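Local coordinates for probable protein phosphatase 2C 50 (Oryza sativa subsp. japonica, PDB 5ZCG), which probably removes phosphate from serine and threonine residues of other proteins, as a magnesium-dependent phosphatase of the PP2C family, at residues 74-79 with 144-149; 105-110 with 155-160. The protein carries 5 engineered substitutions. All coordinates share one frame; numbering follows the deposited sequence.

Interaction 1. Residues 74-79 with 144-149; sequences ERIHVV and STAVVA
In the PP2C fold helices pack on the outer faces of a central beta sandwich, and here helix 67-91 meets strand 143-151 of one of its antiparallel sheets through Ile76, which faces Ala146 and Val148. The contact is wholly apolar. CD1 of Ile76, the end of the longer branch, comes within 4.0 Å of Ala146 CB, while the shorter branch, CG2, lies 4.3 Å from Val148 CG1. One isoleucine thus spans two strand residues that turn their side chains to the same face of the sheet, whereas Val147, between them, points the other way. The torsions explain the division: CG1 stands beside the backbone N and anti to the carbonyl carbon (chi1 -78°), and CD1 continues in an extended line (chi2 -171°) that carries it to the small methyl of Ala146. CG2, anti to the backbone N, is left to face Val148. The backbones stay well apart, with 9.0 Å between Ile76 CA and Val148 CA, so only side chains bridge the layers. Phe60 of strand 53-63 and Val114 of helix 99-118 also touch Ile76, and Phe111 of that second helix touches Ala146. At the start of the strand, Ser144 OG gives a hydrogen bond of 2.6 Å to Thr145 O, in the carbonyl plane and on a lone pair, so this hydroxyl is satisfied locally. Thr145 OG1 is hydrogen-bonded to the backbone N of Asp61, a magnesium ligand, which ties the strand to the metal site. Between helix and strand themselves there is no hydrogen bond or charge pair: the 94 Å² buried between them is a modest apolar contact, with no polar group of either segment bonded across it.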
ATOM      1  N   GLU A  74       0.938  10.536  10.309  1.00 35.72           N
ATOM      2  CA  GLU A  74       1.143  10.968  11.689  1.00 38.54           C
ATOM      3  C   GLU A  74       2.471  10.513  12.290  1.00 36.96           C
ATOM      4  O   GLU A  74       2.964  11.162  13.220  1.00 37.13           O
ATOM      5  CB  GLU A  74      -0.004  10.471  12.579  1.00 42.88           C
ATOM      6  CG  GLU A  74      -1.386  10.909  12.109  1.00 51.85           C
ATOM      7  CD  GLU A  74      -1.720  12.339  12.507  1.00 59.88           C
ATOM      8  OE1 GLU A  74      -2.817  12.819  12.150  1.00 62.60           O
ATOM      9  OE2 GLU A  74      -0.887  12.984  13.178  1.00 63.84           O
ATOM     10  N   ARG A  75       3.071   9.434  11.787  1.00 33.78           N
ATOM     11  CA  ARG A  75       4.192   8.804  12.477  1.00 32.01           C
ATOM     12  C   ARG A  75       5.534   8.888  11.764  1.00 27.57           C
ATOM     13  O   ARG A  75       6.568   8.842  12.442  1.00 33.54           O
ATOM     14  CB  ARG A  75       3.887   7.326  12.746  1.00 39.18           C
ATOM     15  CG  ARG A  75       3.087   7.091  14.015  1.00 44.35           C
ATOM     16  CD  ARG A  75       3.826   7.601  15.242  1.00 40.56           C
ATOM     17  NE  ARG A  75       4.879   6.690  15.671  1.00 41.08           N
ATOM     18  CZ  ARG A  75       5.604   6.860  16.772  1.00 43.23           C
ATOM     19  NH1 ARG A  75       5.383   7.910  17.552  1.00 43.84           N
ATOM     20  NH2 ARG A  75       6.546   5.983  17.096  1.00 42.90           N
ATOM     21  N   ILE A  76       5.567   8.930  10.428  1.00 25.62           N
ATOM     22  CA  ILE A  76       6.857   8.823   9.753  1.00 26.50           C
ATOM     23  C   ILE A  76       7.761   9.984  10.145  1.00 27.83           C
ATOM     24  O   ILE A  76       8.949   9.789  10.420  1.00 27.82           O
ATOM     25  CB  ILE A  76       6.687   8.733   8.229  1.00 30.33           C
ATOM     26  CG1 ILE A  76       6.272   7.317   7.833  1.00 33.57           C
ATOM     27  CG2 ILE A  76       7.996   9.113   7.540  1.00 30.25           C
ATOM     28  CD1 ILE A  76       6.280   7.076   6.345  1.00 39.08           C
ATOM     29  N   HIS A  77       7.223  11.206  10.177  1.00 26.67           N
ATOM     30  CA  HIS A  77       8.085  12.346  10.470  1.00 29.13           C
ATOM     31  C   HIS A  77       8.594  12.306  11.905  1.00 27.57           C
ATOM     32  O   HIS A  77       9.730  12.715  12.160  1.00 31.62           O
ATOM     33  CB  HIS A  77       7.372  13.672  10.183  1.00 28.76           C
ATOM     34  CG  HIS A  77       6.299  14.027  11.164  1.00 33.04           C
ATOM     35  ND1 HIS A  77       4.980  13.664  10.989  1.00 36.02           N
ATOM     36  CD2 HIS A  77       6.343  14.746  12.310  1.00 33.64           C
ATOM     37  CE1 HIS A  77       4.260  14.128  11.994  1.00 34.75           C
ATOM     38  NE2 HIS A  77       5.063  14.787  12.811  1.00 35.72           N
ATOM     39  N   VAL A  78       7.798  11.771  12.836  1.00 29.11           N
ATOM     40  CA  VAL A  78       8.228  11.668  14.229  1.00 31.37           C
ATOM     41  C   VAL A  78       9.339  10.633  14.368  1.00 33.67           C
ATOM     42  O   VAL A  78      10.387  10.888  14.989  1.00 36.07           O
ATOM     43  CB  VAL A  78       7.028  11.311  15.127  1.00 33.46           C
ATOM     44  CG1 VAL A  78       7.466  11.173  16.596  1.00 31.07           C
ATOM     45  CG2 VAL A  78       5.904  12.329  14.972  1.00 34.42           C
ATOM     46  N   VAL A  79       9.135   9.455  13.768  1.00 28.77           N
ATOM     47  CA  VAL A  79      10.143   8.402  13.831  1.00 27.24           C
ATOM     48  C   VAL A  79      11.423   8.854  13.141  1.00 29.74           C
ATOM     49  O   VAL A  79      12.531   8.627  13.645  1.00 27.43           O
ATOM     50  CB  VAL A  79       9.598   7.091  13.234  1.00 25.76           C
ATOM     51  CG1 VAL A  79      10.701   6.044  13.129  1.00 27.12           C
ATOM     52  CG2 VAL A  79       8.454   6.561  14.084  1.00 25.11           C
ATOM     53  N   SER A 144      -0.012   1.064   2.463  1.00 27.07           N
ATOM     54  CA  SER A 144       0.131   2.399   1.909  1.00 27.38           C
ATOM     55  C   SER A 144       1.484   2.521   1.230  1.00 27.63           C
ATOM     56  O   SER A 144       2.449   1.852   1.611  1.00 26.73           O
ATOM     57  CB  SER A 144      -0.014   3.473   2.991  1.00 26.94           C
ATOM     58  OG  SER A 144       0.295   4.754   2.469  1.00 27.45           O
ATOM     59  N   THR A 145       1.534   3.359   0.198  1.00 24.73           N
ATOM     60  CA  THR A 145       2.818   3.824  -0.288  1.00 21.86           C
ATOM     61  C   THR A 145       3.353   4.886   0.658  1.00 24.40           C
ATOM     62  O   THR A 145       2.653   5.374   1.550  1.00 25.41           O
ATOM     63  CB  THR A 145       2.707   4.409  -1.691  1.00 25.10           C
ATOM     64  OG1 THR A 145       2.188   5.748  -1.611  1.00 28.26           O
ATOM     65  CG2 THR A 145       1.778   3.570  -2.536  1.00 22.55           C
ATOM     66  N   ALA A 146       4.614   5.246   0.453  1.00 22.72           N
ATOM     67  CA  ALA A 146       5.240   6.307   1.228  1.00 26.25           C
ATOM     68  C   ALA A 146       6.319   6.911   0.347  1.00 26.49           C
ATOM     69  O   ALA A 146       7.338   6.265   0.093  1.00 29.32           O
ATOM     70  CB  ALA A 146       5.826   5.775   2.538  1.00 19.81           C
ATOM     71  N   VAL A 147       6.099   8.127  -0.136  1.00 25.30           N
ATOM     72  CA  VAL A 147       7.146   8.868  -0.822  1.00 27.32           C
ATOM     73  C   VAL A 147       7.390  10.127  -0.004  1.00 29.23           C
ATOM     74  O   VAL A 147       6.467  10.922   0.219  1.00 32.26           O
ATOM     75  CB  VAL A 147       6.787   9.178  -2.291  1.00 32.03           C
ATOM     76  CG1 VAL A 147       5.477   9.946  -2.416  1.00 26.49           C
ATOM     77  CG2 VAL A 147       7.927   9.915  -2.982  1.00 35.01           C
ATOM     78  N   VAL A 148       8.607  10.269   0.515  1.00 28.70           N
ATOM     79  CA  VAL A 148       8.917  11.390   1.389  1.00 27.67           C
ATOM     80  C   VAL A 148      10.151  12.107   0.866  1.00 27.01           C
ATOM     81  O   VAL A 148      11.053  11.507   0.274  1.00 28.19           O
ATOM     82  CB  VAL A 148       9.108  10.958   2.866  1.00 28.65           C
ATOM     83  CG1 VAL A 148       7.996   9.992   3.300  1.00 24.92           C
ATOM     84  CG2 VAL A 148      10.480  10.352   3.093  1.00 33.52           C
ATOM     85  N   ALA A 149      10.160  13.416   1.082  1.00 26.59           N
ATOM     86  CA  ALA A 149      11.249  14.296   0.698  1.00 32.87           C
ATOM     87  C   ALA A 149      11.617  15.140   1.907  1.00 30.79           C
ATOM     88  O   ALA A 149      10.795  15.914   2.411  1.00 31.00           O
ATOM     89  CB  ALA A 149      10.857  15.183  -0.485  1.00 35.95           C
TER

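Interaction 2. Residues 105-110 with 155-160; sequences DVFTKC and HVVVAN
Val157 is the first residue of 155-160 to touch segment 105-110: its CG1 lies 3.5 Å from Phe107 CE2, at the far side of the ring from CD1. That methyl is set anti to the backbone N (chi1 -171°), and it approaches the ring obliquely. Val158 follows with its side chain directed away from the helix, as expected for the next position in an extended strand. Ala159 then turns back toward Phe107 and places CB over one ring face, 3.8 Å from the centroid and 25° off the ring normal, a CH-pi contact. The methyl is displaced toward the rim, nearest CD1 at 3.4 Å. Here the helical layer of the PP2C sandwich lies against its sheet: Phe107 CA and Ala159 CA are only 6.8 Å apart, which the small alanine side chain probably permits. Leu80 of helix 67-91 and Val232 of strand 231-236 also touch Phe107, so the ring has neighbours on a second helix as well as in the sheet. Replacing Phe107 with an alanine is likely to open a gap over the Ala159 methyl and leave Val157 CG1 without its aromatic neighbour. Asn160, next along the strand, makes a weak hydrogen bond from ND2 to Gly162 O.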
ATOM      1  N   ASP A 105      20.408   3.653   5.591  1.00 34.12           N
ATOM      2  CA  ASP A 105      20.110   2.920   6.813  1.00 34.73           C
ATOM      3  C   ASP A 105      19.094   3.655   7.675  1.00 32.33           C
ATOM      4  O   ASP A 105      18.185   3.032   8.228  1.00 31.35           O
ATOM      5  CB  ASP A 105      21.395   2.664   7.600  1.00 41.45           C
ATOM      6  CG  ASP A 105      21.151   1.876   8.868  1.00 46.84           C
ATOM      7  OD1 ASP A 105      20.774   0.693   8.764  1.00 51.62           O
ATOM      8  OD2 ASP A 105      21.330   2.438   9.967  1.00 52.00           O
ATOM      9  N   VAL A 106      19.226   4.975   7.809  1.00 35.67           N
ATOM     10  CA  VAL A 106      18.294   5.699   8.665  1.00 34.88           C
ATOM     11  C   VAL A 106      16.891   5.676   8.059  1.00 31.38           C
ATOM     12  O   VAL A 106      15.900   5.444   8.766  1.00 30.99           O
ATOM     13  CB  VAL A 106      18.802   7.132   8.945  1.00 37.06           C
ATOM     14  CG1 VAL A 106      18.766   8.008   7.700  1.00 40.27           C
ATOM     15  CG2 VAL A 106      17.997   7.771  10.068  1.00 38.12           C
ATOM     16  N   PHE A 107      16.781   5.818   6.732  1.00 28.66           N
ATOM     17  CA  PHE A 107      15.447   5.761   6.135  1.00 29.80           C
ATOM     18  C   PHE A 107      14.886   4.340   6.153  1.00 30.13           C
ATOM     19  O   PHE A 107      13.688   4.144   6.405  1.00 29.69           O
ATOM     20  CB  PHE A 107      15.479   6.317   4.714  1.00 28.77           C
ATOM     21  CG  PHE A 107      15.218   7.794   4.640  1.00 28.37           C
ATOM     22  CD1 PHE A 107      13.976   8.309   4.982  1.00 25.88           C
ATOM     23  CD2 PHE A 107      16.208   8.664   4.232  1.00 26.01           C
ATOM     24  CE1 PHE A 107      13.735   9.661   4.918  1.00 27.25           C
ATOM     25  CE2 PHE A 107      15.970  10.023   4.168  1.00 28.90           C
ATOM     26  CZ  PHE A 107      14.731  10.520   4.511  1.00 26.59           C
ATOM     27  N   THR A 108      15.733   3.335   5.911  1.00 29.47           N
ATOM     28  CA  THR A 108      15.281   1.949   5.954  1.00 30.43           C
ATOM     29  C   THR A 108      14.767   1.590   7.341  1.00 32.35           C
ATOM     30  O   THR A 108      13.698   0.981   7.479  1.00 32.93           O
ATOM     31  CB  THR A 108      16.424   1.018   5.542  1.00 33.48           C
ATOM     32  OG1 THR A 108      16.697   1.184   4.145  1.00 36.02           O
ATOM     33  CG2 THR A 108      16.068  -0.440   5.819  1.00 32.10           C
ATOM     34  N   LYS A 109      15.515   1.974   8.382  1.00 25.77           N
ATOM     35  CA  LYS A 109      15.110   1.679   9.751  1.00 26.48           C
ATOM     36  C   LYS A 109      13.851   2.443  10.140  1.00 25.46           C
ATOM     37  O   LYS A 109      12.990   1.901  10.838  1.00 23.88           O
ATOM     38  CB  LYS A 109      16.252   2.005  10.719  1.00 34.44           C
ATOM     39  CG  LYS A 109      17.184   0.833  11.029  1.00 43.80           C
ATOM     40  CD  LYS A 109      17.795   0.251   9.761  1.00 53.01           C
ATOM     41  CE  LYS A 109      18.190  -1.208   9.935  1.00 59.14           C
ATOM     42  NZ  LYS A 109      18.311  -1.898   8.617  1.00 61.81           N
ATOM     43  N   CYS A 110      13.717   3.698   9.697  1.00 30.06           N
ATOM     44  CA  CYS A 110      12.499   4.446  10.001  1.00 32.04           C
ATOM     45  C   CYS A 110      11.276   3.792   9.359  1.00 26.38           C
ATOM     46  O   CYS A 110      10.251   3.570  10.022  1.00 27.21           O
ATOM     47  CB  CYS A 110      12.650   5.894   9.534  1.00 37.79           C
ATOM     48  SG  CYS A 110      11.086   6.784   9.318  1.00 37.66           S
ATOM     49  N   HIS A 155      20.204  20.474   0.257  1.00 30.06           N
ATOM     50  CA  HIS A 155      19.962  19.137  -0.272  1.00 33.41           C
ATOM     51  C   HIS A 155      18.485  18.778  -0.183  1.00 34.59           C
ATOM     52  O   HIS A 155      17.752  19.281   0.672  1.00 33.69           O
ATOM     53  CB  HIS A 155      20.776  18.068   0.487  1.00 31.55           C
ATOM     54  CG  HIS A 155      22.257  18.182   0.291  1.00 35.44           C
ATOM     55  ND1 HIS A 155      23.025  19.127   0.939  1.00 37.69           N
ATOM     56  CD2 HIS A 155      23.108  17.475  -0.488  1.00 35.81           C
ATOM     57  CE1 HIS A 155      24.286  18.996   0.568  1.00 38.50           C
ATOM     58  NE2 HIS A 155      24.363  18.000  -0.298  1.00 39.34           N
ATOM     59  N   VAL A 156      18.063  17.899  -1.087  1.00 33.14           N
ATOM     60  CA  VAL A 156      16.803  17.175  -0.984  1.00 30.70           C
ATOM     61  C   VAL A 156      17.126  15.689  -0.876  1.00 29.01           C
ATOM     62  O   VAL A 156      17.899  15.159  -1.681  1.00 30.48           O
ATOM     63  CB  VAL A 156      15.892  17.454  -2.195  1.00 30.43           C
ATOM     64  CG1 VAL A 156      14.641  16.601  -2.119  1.00 28.14           C
ATOM     65  CG2 VAL A 156      15.556  18.940  -2.275  1.00 30.54           C
ATOM     66  N   VAL A 157      16.549  15.017   0.118  1.00 27.41           N
ATOM     67  CA  VAL A 157      16.729  13.578   0.297  1.00 29.35           C
ATOM     68  C   VAL A 157      15.377  12.895   0.155  1.00 30.24           C
ATOM     69  O   VAL A 157      14.435  13.200   0.894  1.00 33.60           O
ATOM     70  CB  VAL A 157      17.369  13.242   1.652  1.00 29.18           C
ATOM     71  CG1 VAL A 157      17.743  11.766   1.698  1.00 30.22           C
ATOM     72  CG2 VAL A 157      18.587  14.110   1.878  1.00 29.51           C
ATOM     73  N   VAL A 158      15.284  11.955  -0.773  1.00 27.30           N
ATOM     74  CA  VAL A 158      14.024  11.311  -1.106  1.00 27.55           C
ATOM     75  C   VAL A 158      14.099   9.851  -0.700  1.00 28.14           C
ATOM     76  O   VAL A 158      15.080   9.164  -1.006  1.00 33.61           O
ATOM     77  CB  VAL A 158      13.700  11.452  -2.603  1.00 26.75           C
ATOM     78  CG1 VAL A 158      12.625  10.458  -2.991  1.00 24.83           C
ATOM     79  CG2 VAL A 158      13.278  12.881  -2.913  1.00 26.47           C
ATOM     80  N   ALA A 159      13.066   9.380  -0.009  1.00 24.78           N
ATOM     81  CA  ALA A 159      12.891   7.962   0.270  1.00 27.68           C
ATOM     82  C   ALA A 159      11.546   7.531  -0.293  1.00 29.23           C
ATOM     83  O   ALA A 159      10.509   8.102   0.061  1.00 27.64           O
ATOM     84  CB  ALA A 159      12.964   7.675   1.769  1.00 23.85           C
ATOM     85  N   ASN A 160      11.562   6.526  -1.162  1.00 30.12           N
ATOM     86  CA  ASN A 160      10.348   6.067  -1.823  1.00 30.46           C
ATOM     87  C   ASN A 160      10.119   4.590  -1.555  1.00 31.80           C
ATOM     88  O   ASN A 160      11.041   3.778  -1.673  1.00 32.34           O
ATOM     89  CB  ASN A 160      10.410   6.303  -3.327  1.00 32.30           C
ATOM     90  CG  ASN A 160       9.223   5.702  -4.047  1.00 33.39           C
ATOM     91  OD1 ASN A 160       8.093   6.156  -3.880  1.00 30.44           O
ATOM     92  ND2 ASN A 160       9.469   4.660  -4.836  1.00 34.35           N
TER

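Overall arrangement
Interactions 1 and 2 are neighbouring parts of one helix-sheet interface, their centres 10 Å apart. Helices 67-91 and 99-118 follow each other in the chain, as do antiparallel strands 143-151 and 155-161; helix 67-91 meets strand 143-151 in interaction 1, while helix 99-118 reaches both strands. A probable backbone hydrogen bond, Val148 N to Ala159 O at 2.9 Å, joins the strands directly, and Val148 CG2 lies 3.8 Å from Phe107 CE1, so Val148 takes part in the packing of both helices. In interaction 1 the Ala146 side chain is about 12 Å from a bound magnesium ion, so that ion is not a direct partner of this apolar packing.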